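Local coordinates for protein endo-beta-mannanase (Opitutaceae bacterium TAV5, PDB 7BOB) that probably releases mannose from the ends of beta-1,4-linked manno-oligosaccharides, as a homotrimeric exo-beta-1,4-mannosidase of glycoside hydrolase family 5, at residues L52-V57 against L338-I343; S44-M49 against L82-A87. All blocks are in the same frame, centred on the assembly; numbering follows the deposited sequence.

Contact 1: residues L52-V57 against L338-I343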
loop_
_atom_site.group_PDB
_atom_site.type_symbol
_atom_site.label_atom_id
_atom_site.label_comp_id
_atom_site.label_asym_id
_atom_site.label_seq_id
_atom_site.Cartn_x
_atom_site.Cartn_y
_atom_site.Cartn_z
ATOM N N LEU A 52 -9.526 6.521 -48.272
ATOM C CA LEU A 52 -8.140 6.333 -47.860
ATOM C C LEU A 52 -7.675 4.889 -47.995
ATOM O O LEU A 52 -6.536 4.595 -47.642
ATOM C CB LEU A 52 -7.931 6.794 -46.415
ATOM C CG LEU A 52 -8.142 8.289 -46.190
ATOM C CD1 LEU A 52 -8.251 8.571 -44.706
ATOM C CD2 LEU A 52 -7.024 9.091 -46.845
ATOM N N GLY A 53 -8.514 3.986 -48.497
ATOM C CA GLY A 53 -8.105 2.605 -48.648
ATOM C C GLY A 53 -8.446 1.705 -47.487
ATOM O O GLY A 53 -8.067 0.527 -47.512
ATOM N N PHE A 54 -9.173 2.208 -46.486
ATOM C CA PHE A 54 -9.492 1.406 -45.315
ATOM C C PHE A 54 -10.558 0.381 -45.656
ATOM O O PHE A 54 -11.441 0.625 -46.469
ATOM C CB PHE A 54 -9.969 2.298 -44.165
ATOM C CG PHE A 54 -8.902 3.227 -43.631
ATOM C CD1 PHE A 54 -7.560 2.978 -43.876
ATOM C CD2 PHE A 54 -9.249 4.351 -42.876
ATOM C CE1 PHE A 54 -6.565 3.833 -43.374
ATOM C CE2 PHE A 54 -8.275 5.213 -42.381
ATOM C CZ PHE A 54 -6.925 4.955 -42.631
ATOM N N ASN A 55 -10.475 -0.781 -45.023
ATOM C CA ASN A 55 -11.445 -1.837 -45.266
ATOM C C ASN A 55 -12.173 -2.271 -44.000
ATOM O O ASN A 55 -12.966 -3.220 -44.058
ATOM C CB ASN A 55 -10.754 -3.049 -45.924
ATOM C CG ASN A 55 -9.675 -3.655 -45.033
ATOM O OD1 ASN A 55 -9.702 -3.497 -43.799
ATOM N ND2 ASN A 55 -8.722 -4.362 -45.646
ATOM N N THR A 56 -11.920 -1.620 -42.857
ATOM C CA THR A 56 -12.590 -1.947 -41.603
ATOM C C THR A 56 -12.820 -0.680 -40.782
ATOM O O THR A 56 -12.116 0.322 -40.920
ATOM C CB THR A 56 -11.782 -2.941 -40.763
ATOM O OG1 THR A 56 -10.443 -2.458 -40.647
ATOM C CG2 THR A 56 -11.732 -4.322 -41.411
ATOM N N VAL A 57 -13.830 -0.728 -39.915
ATOM C CA VAL A 57 -14.080 0.367 -38.989
ATOM C C VAL A 57 -14.541 -0.258 -37.685
ATOM O O VAL A 57 -15.471 -1.075 -37.680
ATOM C CB VAL A 57 -15.105 1.391 -39.521
ATOM C CG1 VAL A 57 -16.466 0.736 -39.886
ATOM C CG2 VAL A 57 -15.280 2.569 -38.521
ATOM N N LEU A 338 -6.868 13.299 -31.120
ATOM C CA LEU A 338 -6.249 12.048 -31.529
ATOM C C LEU A 338 -6.575 11.681 -32.978
ATOM O O LEU A 338 -6.255 10.566 -33.415
ATOM C CB LEU A 338 -6.690 10.936 -30.582
ATOM C CG LEU A 338 -6.397 11.289 -29.106
ATOM C CD1 LEU A 338 -6.838 10.175 -28.185
ATOM C CD2 LEU A 338 -4.890 11.595 -28.918
ATOM N N GLY A 339 -7.233 12.574 -33.716
ATOM C CA GLY A 339 -7.698 12.217 -35.049
ATOM C C GLY A 339 -6.545 11.900 -35.992
ATOM O O GLY A 339 -5.467 12.502 -35.924
ATOM N N LEU A 340 -6.766 10.911 -36.856
ATOM C CA LEU A 340 -5.929 10.773 -38.036
ATOM C C LEU A 340 -6.151 11.937 -38.989
ATOM O O LEU A 340 -5.245 12.303 -39.754
ATOM C CB LEU A 340 -6.219 9.442 -38.731
ATOM C CG LEU A 340 -5.619 9.268 -40.134
ATOM C CD1 LEU A 340 -4.102 8.948 -40.071
ATOM C CD2 LEU A 340 -6.388 8.221 -40.936
ATOM N N VAL A 341 -7.308 12.575 -38.881
ATOM C CA VAL A 341 -7.821 13.510 -39.861
ATOM C C VAL A 341 -8.297 14.774 -39.147
ATOM O O VAL A 341 -8.896 14.700 -38.068
ATOM C CB VAL A 341 -8.958 12.827 -40.646
ATOM C CG1 VAL A 341 -9.900 13.829 -41.212
ATOM C CG2 VAL A 341 -8.380 11.886 -41.715
ATOM N N ASP A 342 -8.057 15.908 -39.748
ATOM C CA ASP A 342 -8.488 17.156 -39.191
ATOM C C ASP A 342 -9.921 17.474 -39.563
ATOM O O ASP A 342 -10.605 16.705 -40.195
ATOM C CB ASP A 342 -7.574 18.302 -39.605
ATOM C CG ASP A 342 -7.644 18.610 -41.045
ATOM O OD1 ASP A 342 -8.430 17.995 -41.739
ATOM O OD2 ASP A 342 -6.910 19.471 -41.511
ATOM N N ILE A 343 -10.325 18.681 -39.220
ATOM C CA ILE A 343 -11.652 19.198 -39.446
ATOM C C ILE A 343 -12.084 19.289 -40.876
ATOM O O ILE A 343 -13.250 19.243 -41.149
ATOM C CB ILE A 343 -11.755 20.609 -38.911
ATOM C CG1 ILE A 343 -10.772 21.499 -39.667
ATOM C CG2 ILE A 343 -11.520 20.600 -37.406
ATOM C CD1 ILE A 343 -11.406 22.320 -40.756
#
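Beside Phe-54, whose ring meets Leu-340, the side-chain amide of Asn-55 is held at both ends: OD1 accepts the N-H of Val-20 and ND2 donates to Ile-18 O, fixing the chain where strand 56-62 begins. The contact itself is wholly apolar. Leu-340 CD2 lies in the plane of the Phe-54 ring, at its rim, 3.7 Å from Phe-54 CZ and 3.8 Å from Phe-54 CE2, so the methyl meets the edge and not a face. The two side chains approach from opposite directions. One ring face is covered from within the same segment by Leu-52 CB, 4.2 Å above its centre. From there Leu-52 CD1 reaches Leu-340 CD2 at 4.2 Å and Val-341 CG2 at 4.5 Å, the outer limit of contact. Gly-53, at positive phi, closes helix 39-51 in a Schellman motif, and across this turn Leu-52 packs on the Phe-54 ring. Phe-354 of helix 352-364 meets the ring too, with planes at about 40°. With 99 Å² buried and methyl groups against a ring edge, the contact relies on shape and exclusion of water, while directional bonds lie around it.

Contact 2: residues S44-M49 against L82-A87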
loop_
_atom_site.group_PDB
_atom_site.type_symbol
_atom_site.label_atom_id
_atom_site.label_comp_id
_atom_site.label_asym_id
_atom_site.label_seq_id
_atom_site.Cartn_x
_atom_site.Cartn_y
_atom_site.Cartn_z
ATOM N N SER A 44 -20.446 10.784 -44.304
ATOM C CA SER A 44 -19.336 11.487 -44.922
ATOM C C SER A 44 -18.002 10.997 -44.363
ATOM O O SER A 44 -17.009 10.918 -45.103
ATOM C CB SER A 44 -19.498 12.994 -44.726
ATOM O OG SER A 44 -18.293 13.665 -45.036
ATOM N N ASP A 45 -17.968 10.619 -43.075
ATOM C CA ASP A 45 -16.732 10.067 -42.506
ATOM C C ASP A 45 -16.454 8.666 -43.047
ATOM O O ASP A 45 -15.295 8.301 -43.279
ATOM C CB ASP A 45 -16.809 10.038 -40.968
ATOM C CG ASP A 45 -16.602 11.408 -40.340
ATOM O OD1 ASP A 45 -15.984 12.298 -40.970
ATOM O OD2 ASP A 45 -17.075 11.599 -39.201
ATOM N N LEU A 46 -17.498 7.851 -43.218
ATOM C CA LEU A 46 -17.279 6.533 -43.798
ATOM C C LEU A 46 -16.758 6.657 -45.226
ATOM O O LEU A 46 -15.842 5.924 -45.619
ATOM C CB LEU A 46 -18.561 5.712 -43.749
ATOM C CG LEU A 46 -19.148 5.398 -42.378
ATOM C CD1 LEU A 46 -20.454 4.664 -42.600
ATOM C CD2 LEU A 46 -18.217 4.522 -41.604
ATOM N N ASP A 47 -17.296 7.610 -46.000
ATOM C CA ASP A 47 -16.754 7.888 -47.333
ATOM C C ASP A 47 -15.276 8.239 -47.252
ATOM O O ASP A 47 -14.458 7.737 -48.028
ATOM C CB ASP A 47 -17.511 9.036 -48.000
ATOM C CG ASP A 47 -18.862 8.618 -48.556
ATOM O OD1 ASP A 47 -19.099 7.407 -48.747
ATOM O OD2 ASP A 47 -19.694 9.521 -48.789
ATOM N N LEU A 48 -14.908 9.098 -46.297
ATOM C CA LEU A 48 -13.505 9.478 -46.180
ATOM C C LEU A 48 -12.641 8.263 -45.867
ATOM O O LEU A 48 -11.543 8.112 -46.420
ATOM C CB LEU A 48 -13.341 10.566 -45.124
ATOM C CG LEU A 48 -11.908 11.098 -45.082
ATOM C CD1 LEU A 48 -11.401 11.497 -46.483
ATOM C CD2 LEU A 48 -11.823 12.258 -44.088
ATOM N N MET A 49 -13.134 7.367 -45.010
ATOM C CA MET A 49 -12.375 6.156 -44.701
ATOM C C MET A 49 -12.172 5.323 -45.956
ATOM O O MET A 49 -11.043 4.951 -46.288
ATOM C CB MET A 49 -13.090 5.326 -43.630
ATOM C CG MET A 49 -13.235 5.996 -42.249
ATOM S SD MET A 49 -14.293 4.960 -41.236
ATOM C CE MET A 49 -14.289 5.845 -39.662
ATOM N N LEU A 82 -28.578 -0.563 -37.435
ATOM C CA LEU A 82 -28.731 -1.198 -38.736
ATOM C C LEU A 82 -28.357 -0.228 -39.859
ATOM O O LEU A 82 -27.738 -0.639 -40.847
ATOM C CB LEU A 82 -30.155 -1.753 -38.918
ATOM C CG LEU A 82 -30.332 -2.540 -40.251
ATOM C CD1 LEU A 82 -31.159 -3.836 -40.094
ATOM C CD2 LEU A 82 -30.887 -1.695 -41.417
ATOM N N ARG A 83 -28.682 1.061 -39.714
ATOM C CA ARG A 83 -28.320 2.025 -40.755
ATOM C C ARG A 83 -26.802 2.143 -40.888
ATOM O O ARG A 83 -26.279 2.248 -42.003
ATOM C CB ARG A 83 -28.968 3.387 -40.466
ATOM C CG ARG A 83 -30.549 3.356 -40.458
ATOM C CD ARG A 83 -31.197 4.755 -40.475
ATOM N NE ARG A 83 -30.834 5.442 -41.711
ATOM C CZ ARG A 83 -31.598 6.325 -42.358
ATOM N NH1 ARG A 83 -32.800 6.659 -41.887
ATOM N NH2 ARG A 83 -31.149 6.877 -43.485
ATOM N N LEU A 84 -26.076 2.100 -39.755
ATOM C CA LEU A 84 -24.618 2.141 -39.800
ATOM C C LEU A 84 -24.057 0.900 -40.480
ATOM O O LEU A 84 -23.231 1.014 -41.386
ATOM C CB LEU A 84 -24.042 2.288 -38.385
ATOM C CG LEU A 84 -22.547 2.542 -38.199
ATOM C CD1 LEU A 84 -22.089 3.748 -38.996
ATOM C CD2 LEU A 84 -22.246 2.749 -36.699
ATOM N N LEU A 85 -24.482 -0.296 -40.045
ATOM C CA LEU A 85 -23.987 -1.533 -40.646
ATOM C C LEU A 85 -24.182 -1.519 -42.147
ATOM O O LEU A 85 -23.277 -1.885 -42.915
ATOM C CB LEU A 85 -24.707 -2.734 -40.043
ATOM C CG LEU A 85 -24.434 -2.944 -38.553
ATOM C CD1 LEU A 85 -25.433 -3.909 -37.933
ATOM C CD2 LEU A 85 -22.983 -3.441 -38.365
ATOM N N ASP A 86 -25.359 -1.065 -42.577
ATOM C CA ASP A 86 -25.673 -0.956 -43.996
ATOM C C ASP A 86 -24.747 0.032 -44.695
ATOM O O ASP A 86 -24.146 -0.279 -45.729
ATOM C CB ASP A 86 -27.132 -0.527 -44.122
ATOM C CG ASP A 86 -27.731 -0.894 -45.433
ATOM O OD1 ASP A 86 -28.143 -2.067 -45.578
ATOM O OD2 ASP A 86 -27.800 0.003 -46.303
ATOM N N ALA A 87 -24.587 1.224 -44.117
ATOM C CA ALA A 87 -23.763 2.240 -44.763
ATOM C C ALA A 87 -22.299 1.808 -44.883
ATOM O O ALA A 87 -21.643 2.161 -45.873
ATOM C CB ALA A 87 -23.877 3.550 -43.993
#
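Different rotamers bring Leu-46 and Leu-84 together between the two helices. In Leu-46, CG is anti to the carbonyl carbon (chi1 -62°) and the chain then extends (chi2 176°), carrying CD1 straight across the gap; in Leu-84, CG is anti to the backbone N (chi1 -172°), which swings CD1 toward the neighbouring helix although its CB does not point there. The two side chains cross at about a right angle, with Leu-46 CD1 4.1 Å from Leu-84 CD1. The same methyl of Leu-46 rests on Ala-87 CB at 3.9 Å. One methyl of Leu-46 thus touches two residues one turn apart on helix 75-89. The small Ala-87 side chain goes with a nearest backbone approach of 7.8 Å, between Leu-46 CA and Ala-87 CA. The patch buries 108 Å² and all three residues are buried. Inward, Leu-84 also packs on Phe-59 of strand 56-62. Flanking this patch, the links are polar: Arg-91 forms a salt bridge through NE with Asp-47 OD1 and donates from NH1 to Ala-87 O, so a single guanidinium joins both helices, and Arg-83 pairs with Glu-39. The segments run in the same general sense, at a clear inclination, and helices 39-51 and 75-89 lie before and after strand 56-62 in sequence. This is the packing of consecutive outer helices in a (beta/alpha)8 barrel, the catalytic-domain fold of family 5 glycoside hydrolases.

Overall arrangement
Both contacts are buried and apolar, and their centres lie about 12 Å apart, joined through helix 39-51 and the turn into strand 56-62. Contact 2 lies between outer helices of the barrel, 30 Å from the chain centre; contact 1, at 23 Å, joins the turn between helix 39-51 and strand 56-62 to the loop that follows strand 311-316. They touch directly: Val-57 CG2 is 3.6 Å from Met-49 CE, and Val-341 CG1 is 3.8 Å from Leu-48 CD2. Helix-to-helix aliphatic packing contrasts with an aromatic edge met by a loop. The segments of contact 1 are 281 residues apart at their closest ends, against 33 for contact 2.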